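Side-chain contacts in putative metallopeptidase (Corynebacterium diphtheriae, PDB 3QOC), which is probably a metal-dependent aminopeptidase of the creatinase/prolidase type, present here as its N-terminal domain without the catalytic part of the longer protein: residues Arg9-Gln12 with Arg13-Leu17; Ser61-Gly64 with Arg65-Thr68; Asp104-Ser107 with Val108-Glu112. One frame throughout, in Å; residues are numbered along the deposited sequence.

In the fold
From the N terminus, interaction 1 comes first, lying wholly within helix 9-19, which packs on helix 34-41 and strand 49-53. Interaction 2 follows at the tight turn leading from strand 58-62 into helix 67-73, the opening corner of a beta-alpha-beta unit that ends in strand 78-81. Interaction 3 comes last, where the loop after strand 97-102 enters helix 108-117. The three stand in series, neither nested nor crossing, and none touches another; their centres are 22 to 25 Å apart. Interactions 1 and 3 fall on opposite sides of the chain's centre. Interaction 1 thus stays inside a helix, whereas interactions 2 and 3 close the turn or loop at a helix start.

Interaction 1 (Arg9-Gln12 with Arg13-Leu17); sequences RFLQ and RRRAL. With SO4 (sulfate ion), chain F.
Arg-9 and Arg-13, one turn apart on helix 9-19, run side by side in the same direction and end at a common sulfate ion, an i/i+4 pairing in the first helix of this creatinase/prolidase-type N-terminal domain. The sulfate, probably from the crystallisation liquor, bridges the two arginines. Arg-9 NE donates to sulfate O4 at 3.1 Å in a nearly straight bond, with O4 at the edge of its guanidinium. Arg-13 NH2 reaches sulfate O1 at 3.0 Å; two longer, weak bonds, Arg-9 NE to O1 and Arg-13 NH1 to O4, add to the grip, and Arg-38 NH1 is a further donor. The two guanidinium planes stand 84° apart, and Arg-9 CD lies over one face of the Arg-13 group, near its rim.

Packing continues with Phe-10, whose ring is nearly perpendicular to the Arg-13 guanidinium; Phe-10 CE1 approaches Arg-13 NH1 to 3.8 Å. Arg-14 turns back at chi3 (-63°), which brings its guanidinium over the backbone, one face toward Leu-11 CA. The Leu-11 side chain crosses that of Arg-14 at about a right angle, Leu-11 CD1 resting 3.7 Å from Arg-14 NH2. On the exposed flank Arg-15 swings back past Leu-11 and Gln-12.

Polar anchors outside the helix hold the arginine ends. Arg-13 NH1 bonds to Tyr-39 O, and the Tyr-39 ring makes a cation-pi contact with the same arginine. The buried charge of Arg-14 is answered by Asp-76, with Leu-40 O taking NH1, while Arg-15 forms a salt bridge with Asp-7.

Beneath these side chains run the i to i+4 bonds of the helix. Successive amides from Arg-13 to Ala-16 donate to the carbonyls of Arg-9 to Gln-12, and the straightest is Arg-15 N to Leu-11 O, 2.9 Å with an N-H...O angle of 170°.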
loop_
_atom_site.group_PDB
_atom_site.type_symbol
_atom_site.label_atom_id
_atom_site.label_comp_id
_atom_site.label_asym_id
_atom_site.label_seq_id
_atom_site.Cartn_x
_atom_site.Cartn_y
_atom_site.Cartn_z
ATOM N N ARG A 9 -7.913 15.528 -0.757
ATOM C CA ARG A 9 -8.304 14.537 -1.730
ATOM C C ARG A 9 -7.589 13.151 -1.608
ATOM O O ARG A 9 -8.158 12.143 -1.977
ATOM C CB ARG A 9 -8.083 15.089 -3.113
ATOM C CG ARG A 9 -6.590 15.453 -3.504
ATOM C CD ARG A 9 -6.618 16.113 -4.905
ATOM N NE ARG A 9 -5.352 16.475 -5.469
ATOM C CZ ARG A 9 -4.641 17.547 -5.125
ATOM N NH1 ARG A 9 -5.069 18.352 -4.178
ATOM N NH2 ARG A 9 -3.487 17.827 -5.732
ATOM N N PHE A 10 -6.368 13.109 -1.098
ATOM C CA PHE A 10 -5.662 11.854 -1.018
ATOM C C PHE A 10 -6.307 11.050 0.110
ATOM O O PHE A 10 -6.501 9.851 -0.054
ATOM C CB PHE A 10 -4.153 12.093 -0.808
ATOM C CG PHE A 10 -3.531 12.955 -1.902
ATOM C CD1 PHE A 10 -3.277 12.417 -3.156
ATOM C CD2 PHE A 10 -3.256 14.329 -1.675
ATOM C CE1 PHE A 10 -2.741 13.198 -4.180
ATOM C CE2 PHE A 10 -2.712 15.121 -2.674
ATOM C CZ PHE A 10 -2.455 14.541 -3.960
ATOM N N LEU A 11 -6.678 11.710 1.217
ATOM C CA LEU A 11 -7.406 11.032 2.328
ATOM C C LEU A 11 -8.737 10.505 1.803
ATOM O O LEU A 11 -9.086 9.329 2.018
ATOM C CB LEU A 11 -7.566 11.938 3.563
ATOM C CG LEU A 11 -8.163 11.276 4.836
ATOM C CD1 LEU A 11 -7.415 10.041 5.230
ATOM C CD2 LEU A 11 -8.150 12.151 6.032
ATOM N N GLN A 12 -9.417 11.310 1.003
ATOM C CA GLN A 12 -10.688 10.854 0.361
ATOM C C GLN A 12 -10.572 9.650 -0.592
ATOM O O GLN A 12 -11.429 8.773 -0.647
ATOM C CB GLN A 12 -11.425 12.053 -0.317
ATOM C CG GLN A 12 -11.852 13.172 0.741
ATOM C CD GLN A 12 -12.490 14.437 0.121
ATOM O OE1 GLN A 12 -12.170 14.841 -1.005
ATOM N NE2 GLN A 12 -13.372 15.076 0.885
ATOM N N ARG A 13 -9.487 9.593 -1.359
ATOM C CA ARG A 13 -9.293 8.487 -2.265
ATOM C C ARG A 13 -8.989 7.217 -1.486
ATOM O O ARG A 13 -9.336 6.137 -1.884
ATOM C CB ARG A 13 -8.107 8.865 -3.176
ATOM C CG ARG A 13 -8.580 9.902 -4.220
ATOM C CD ARG A 13 -7.406 10.724 -4.724
ATOM N NE ARG A 13 -7.811 11.696 -5.742
ATOM C CZ ARG A 13 -6.966 12.391 -6.466
ATOM N NH1 ARG A 13 -5.647 12.206 -6.347
ATOM N NH2 ARG A 13 -7.431 13.248 -7.352
ATOM N N ARG A 14 -8.223 7.366 -0.434
ATOM C CA ARG A 14 -7.894 6.220 0.434
ATOM C C ARG A 14 -9.148 5.687 1.072
ATOM O O ARG A 14 -9.377 4.491 1.007
ATOM C CB ARG A 14 -6.849 6.586 1.484
ATOM C CG ARG A 14 -5.485 6.873 0.836
ATOM C CD ARG A 14 -4.340 6.825 1.801
ATOM N NE ARG A 14 -4.352 7.803 2.857
ATOM C CZ ARG A 14 -4.011 9.095 2.723
ATOM N NH1 ARG A 14 -3.630 9.622 1.563
ATOM N NH2 ARG A 14 -4.016 9.853 3.767
ATOM N N ARG A 15 -9.972 6.586 1.644
ATOM C CA ARG A 15 -11.255 6.239 2.243
ATOM C C ARG A 15 -12.129 5.475 1.208
ATOM O O ARG A 15 -12.573 4.400 1.511
ATOM C CB ARG A 15 -11.951 7.499 2.829
ATOM C CG ARG A 15 -13.413 7.252 3.156
ATOM C CD ARG A 15 -14.081 8.096 4.317
ATOM N NE ARG A 15 -13.221 9.115 4.935
ATOM C CZ ARG A 15 -13.113 10.389 4.542
ATOM N NH1 ARG A 15 -13.822 10.865 3.503
ATOM N NH2 ARG A 15 -12.279 11.203 5.195
ATOM N N ALA A 16 -12.236 5.954 -0.042
ATOM C CA ALA A 16 -13.017 5.225 -1.033
ATOM C C ALA A 16 -12.444 3.809 -1.313
ATOM O O ALA A 16 -13.202 2.870 -1.420
ATOM C CB ALA A 16 -13.111 6.024 -2.363
ATOM N N LEU A 17 -11.115 3.658 -1.400
ATOM C CA LEU A 17 -10.513 2.349 -1.602
ATOM C C LEU A 17 -10.783 1.466 -0.387
ATOM O O LEU A 17 -11.098 0.294 -0.540
ATOM C CB LEU A 17 -9.008 2.469 -1.858
ATOM C CG LEU A 17 -8.198 1.168 -2.046
ATOM C CD1 LEU A 17 -8.859 0.339 -3.147
ATOM C CD2 LEU A 17 -6.720 1.490 -2.445
HETATM S S SO4 F . -4.256 15.004 -8.777
HETATM O O1 SO4 F . -5.668 15.263 -8.675
HETATM O O2 SO4 F . -4.322 13.952 -9.750
HETATM O O3 SO4 F . -3.541 16.173 -9.244
HETATM O O4 SO4 F . -3.726 14.727 -7.450
#

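Interaction 2 (Ser61-Gly64 with Arg65-Thr68); sequences STDG and RYIT
Asp-63 and Arg-65 meet through a first torsion that sets the aspartate CG between its own N and carbonyl carbon (chi1 61°), while the arginine bends at chi3 (73°) to bring its side-on edge to the carboxylate. Arg-65 NE donates to Asp-63 OD1 at 3.0 Å, and Arg-65 NH2 to Asp-63 OD2 at 2.7 Å, a bidentate salt bridge. Both oxygens are met on their syn sides, somewhat out of the carboxylate plane, and the two flat groups are 23° apart. The anti lone pair of Asp-63 OD1 takes a second donor, Arg-65 N, at 2.9 Å, and Asn-47 ND2 donates to OD2, so four bonds fix the carboxylate.

Tyr-66 N closes the turn on Asp-63 O at 3.0 Å, from above the carbonyl plane. The side chains of Tyr-66 and Thr-62 cross at about a right angle, Tyr-66 CD2 3.5 Å from Thr-62 OG1, whose bonded partner is Asn-47 O. Phe-43 meets the Tyr-66 ring edge-to-face. Ile-67 CD1 lies 4.0 Å from Thr-62 CG2.

The turn thus joins strand 58-62 to helix 67-73, with Tyr-66 as N-cap residue, at the start of the beta-alpha-beta crossover to strand 78-81.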
loop_
_atom_site.group_PDB
_atom_site.type_symbol
_atom_site.label_atom_id
_atom_site.label_comp_id
_atom_site.label_asym_id
_atom_site.label_seq_id
_atom_site.Cartn_x
_atom_site.Cartn_y
_atom_site.Cartn_z
ATOM N N SER A 61 6.006 2.943 2.014
ATOM C CA SER A 61 7.420 2.615 2.109
ATOM C C SER A 61 8.202 3.146 0.914
ATOM O O SER A 61 7.704 3.168 -0.170
ATOM C CB SER A 61 7.557 1.089 2.165
ATOM O OG SER A 61 8.924 0.757 2.143
ATOM N N THR A 62 9.460 3.515 1.129
ATOM C CA THR A 62 10.291 3.989 0.029
ATOM C C THR A 62 11.772 3.812 0.429
ATOM O O THR A 62 12.062 3.452 1.593
ATOM C CB THR A 62 9.980 5.413 -0.344
ATOM O OG1 THR A 62 10.615 5.706 -1.598
ATOM C CG2 THR A 62 10.501 6.397 0.705
ATOM N N ASP A 63 12.681 3.992 -0.528
ATOM C CA ASP A 63 14.120 3.883 -0.252
ATOM C C ASP A 63 14.706 5.148 0.366
ATOM O O ASP A 63 14.037 6.183 0.526
ATOM C CB ASP A 63 14.879 3.486 -1.538
ATOM C CG ASP A 63 14.728 4.497 -2.613
ATOM O OD1 ASP A 63 15.382 5.554 -2.479
ATOM O OD2 ASP A 63 13.919 4.276 -3.566
ATOM N N GLY A 64 15.986 5.087 0.711
ATOM C CA GLY A 64 16.630 6.171 1.461
ATOM C C GLY A 64 16.735 7.463 0.697
ATOM O O GLY A 64 16.763 8.544 1.283
ATOM N N ARG A 65 16.743 7.386 -0.625
ATOM C CA ARG A 65 16.794 8.621 -1.431
ATOM C C ARG A 65 15.550 9.490 -1.235
ATOM O O ARG A 65 15.604 10.722 -1.367
ATOM C CB ARG A 65 17.102 8.268 -2.896
ATOM C CG ARG A 65 16.304 8.899 -3.915
ATOM C CD ARG A 65 16.483 8.068 -5.231
ATOM N NE ARG A 65 15.778 6.776 -5.193
ATOM C CZ ARG A 65 15.241 6.193 -6.264
ATOM N NH1 ARG A 65 15.354 6.724 -7.501
ATOM N NH2 ARG A 65 14.577 5.050 -6.100
ATOM N N TYR A 66 14.440 8.878 -0.823
ATOM C CA TYR A 66 13.177 9.591 -0.818
ATOM C C TYR A 66 12.594 9.835 0.596
ATOM O O TYR A 66 11.462 10.285 0.709
ATOM C CB TYR A 66 12.203 8.867 -1.655
ATOM C CG TYR A 66 12.343 8.889 -3.159
ATOM C CD1 TYR A 66 12.380 10.035 -3.847
ATOM C CD2 TYR A 66 12.352 7.718 -3.872
ATOM C CE1 TYR A 66 12.425 10.035 -5.232
ATOM C CE2 TYR A 66 12.377 7.711 -5.225
ATOM C CZ TYR A 66 12.436 8.873 -5.908
ATOM O OH TYR A 66 12.408 8.902 -7.306
ATOM N N ILE A 67 13.347 9.548 1.657
ATOM C CA ILE A 67 12.820 9.717 3.033
ATOM C C ILE A 67 12.436 11.138 3.368
ATOM O O ILE A 67 11.362 11.384 3.925
ATOM C CB ILE A 67 13.811 9.191 4.067
ATOM C CG1 ILE A 67 13.965 7.684 3.874
ATOM C CG2 ILE A 67 13.345 9.388 5.587
ATOM C CD1 ILE A 67 12.692 6.954 3.945
ATOM N N THR A 68 13.286 12.087 3.025
ATOM C CA THR A 68 12.927 13.473 3.214
ATOM C C THR A 68 11.739 13.790 2.329
ATOM O O THR A 68 10.798 14.328 2.795
ATOM C CB THR A 68 14.112 14.429 2.981
ATOM O OG1 THR A 68 15.112 14.202 3.985
ATOM C CG2 THR A 68 13.675 15.910 3.051
#

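Interaction 3 (Asp104-Ser107 with Val108-Glu112); sequences DYLS and VSQCE
Leu-106 slants across the side chain of Gln-110 at the start of helix 108-117, one residue ahead of a classic serine N-cap, and presents its two methyl branches to different neighbours on the helix. Leu-106 CD1 lies 3.8 Å from Gln-110 CB. The other branch, Leu-106 CD2, meets Cys-111 CB, also at 3.8 Å. The pair Leu-106 and Cys-111, five residues apart, makes an apolar contact that resembles a hydrophobic staple, bracketing the N-cap with one residue before it and one within the helix.

CB of Gln-110 points toward the preceding loop, and its CB and CG lie beside the Ser-107 hydroxyl. Each of these two carbons of Gln-110 is 3.1 Å from Ser-107 OG, so the hydroxyl is flanked by carbon as well as bonded to the backbone N-H of Gln-110.

That bond is the cap itself. A chi1 of 59° holds the serine OG between its own backbone N and carbonyl carbon, and from there Ser-107 OG accepts the backbone N-H of Gln-110 at 3.0 Å with an N-H...O angle of 153°. Amides of a first turn lack the i-4 helical acceptors of later ones, and here Ser-107 OG serves Gln-110 N. The carbonyl of the same residue begins the regular helical pattern: Cys-111 N donates to Ser-107 O at 2.9 Å. One residue therefore serves two successive amides, one through its side chain and one through its main chain.

Leu-106 and Cys-111 also touch Phe-101 on strand 97-102, and Leu-106 reaches Thr-32, beyond strand 28-31. The contact thus fastens the first turn of helix 108-117 to the strand from which the chain has just come.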
loop_
_atom_site.group_PDB
_atom_site.type_symbol
_atom_site.label_atom_id
_atom_site.label_comp_id
_atom_site.label_asym_id
_atom_site.label_seq_id
_atom_site.Cartn_x
_atom_site.Cartn_y
_atom_site.Cartn_z
ATOM N N ASP A 104 -2.920 -7.374 -11.963
ATOM C CA ASP A 104 -2.739 -6.897 -13.303
ATOM C C ASP A 104 -1.403 -6.182 -13.512
ATOM O O ASP A 104 -1.056 -5.891 -14.668
ATOM C CB ASP A 104 -3.854 -5.875 -13.645
ATOM C CG ASP A 104 -5.222 -6.501 -13.797
ATOM O OD1 ASP A 104 -5.322 -7.770 -13.826
ATOM O OD2 ASP A 104 -6.195 -5.706 -13.899
ATOM N N TYR A 105 -0.702 -5.843 -12.420
ATOM C CA TYR A 105 0.505 -5.068 -12.523
ATOM C C TYR A 105 1.729 -5.755 -11.988
ATOM O O TYR A 105 2.842 -5.474 -12.423
ATOM C CB TYR A 105 0.357 -3.702 -11.830
ATOM C CG TYR A 105 -0.742 -2.852 -12.414
ATOM C CD1 TYR A 105 -0.474 -1.890 -13.377
ATOM C CD2 TYR A 105 -2.065 -3.049 -12.056
ATOM C CE1 TYR A 105 -1.504 -1.110 -13.928
ATOM C CE2 TYR A 105 -3.059 -2.281 -12.565
ATOM C CZ TYR A 105 -2.765 -1.301 -13.497
ATOM O OH TYR A 105 -3.788 -0.578 -14.041
ATOM N N LEU A 106 1.580 -6.634 -11.025
ATOM C CA LEU A 106 2.757 -7.321 -10.508
ATOM C C LEU A 106 3.130 -8.463 -11.461
ATOM O O LEU A 106 2.230 -9.135 -12.044
ATOM C CB LEU A 106 2.412 -7.847 -9.142
ATOM C CG LEU A 106 3.482 -7.960 -8.104
ATOM C CD1 LEU A 106 4.148 -6.595 -7.873
ATOM C CD2 LEU A 106 2.818 -8.582 -6.898
ATOM N N SER A 107 4.426 -8.694 -11.643
ATOM C CA SER A 107 4.868 -9.792 -12.448
ATOM C C SER A 107 4.872 -11.063 -11.617
ATOM O O SER A 107 4.912 -11.021 -10.420
ATOM C CB SER A 107 6.274 -9.554 -12.905
ATOM O OG SER A 107 7.079 -9.421 -11.775
ATOM N N VAL A 108 4.844 -12.191 -12.302
ATOM C CA VAL A 108 4.957 -13.479 -11.641
ATOM C C VAL A 108 6.155 -13.496 -10.742
ATOM O O VAL A 108 6.053 -13.909 -9.590
ATOM C CB VAL A 108 5.014 -14.592 -12.627
ATOM C CG1 VAL A 108 5.050 -16.005 -11.869
ATOM C CG2 VAL A 108 3.810 -14.476 -13.551
ATOM N N SER A 109 7.306 -13.022 -11.188
ATOM C CA SER A 109 8.442 -13.182 -10.252
ATOM C C SER A 109 8.395 -12.152 -9.116
ATOM O O SER A 109 8.854 -12.449 -8.004
ATOM C CB SER A 109 9.793 -13.150 -10.951
ATOM O OG SER A 109 9.894 -11.919 -11.590
ATOM N N GLN A 110 7.840 -10.964 -9.359
ATOM C CA GLN A 110 7.696 -10.006 -8.272
ATOM C C GLN A 110 6.740 -10.563 -7.230
ATOM O O GLN A 110 6.922 -10.384 -6.046
ATOM C CB GLN A 110 7.200 -8.667 -8.786
ATOM C CG GLN A 110 8.289 -7.838 -9.428
ATOM C CD GLN A 110 7.752 -6.579 -10.184
ATOM O OE1 GLN A 110 8.449 -5.561 -10.306
ATOM N NE2 GLN A 110 6.576 -6.693 -10.754
ATOM N N CYS A 111 5.689 -11.213 -7.672
ATOM C CA CYS A 111 4.762 -11.826 -6.756
ATOM C C CYS A 111 5.313 -13.019 -5.998
ATOM O O CYS A 111 5.066 -13.176 -4.814
ATOM C CB CYS A 111 3.509 -12.229 -7.507
ATOM S SG CYS A 111 2.287 -13.028 -6.404
ATOM N N GLU A 112 6.072 -13.871 -6.643
ATOM C CA GLU A 112 6.742 -14.951 -5.923
ATOM C C GLU A 112 7.665 -14.387 -4.819
ATOM O O GLU A 112 7.708 -14.949 -3.707
ATOM C CB GLU A 112 7.525 -15.875 -6.875
ATOM C CG GLU A 112 7.533 -17.362 -6.396
ATOM C CD GLU A 112 8.479 -18.238 -7.232
ATOM O OE1 GLU A 112 9.303 -17.636 -7.982
ATOM O OE2 GLU A 112 8.394 -19.506 -7.167
#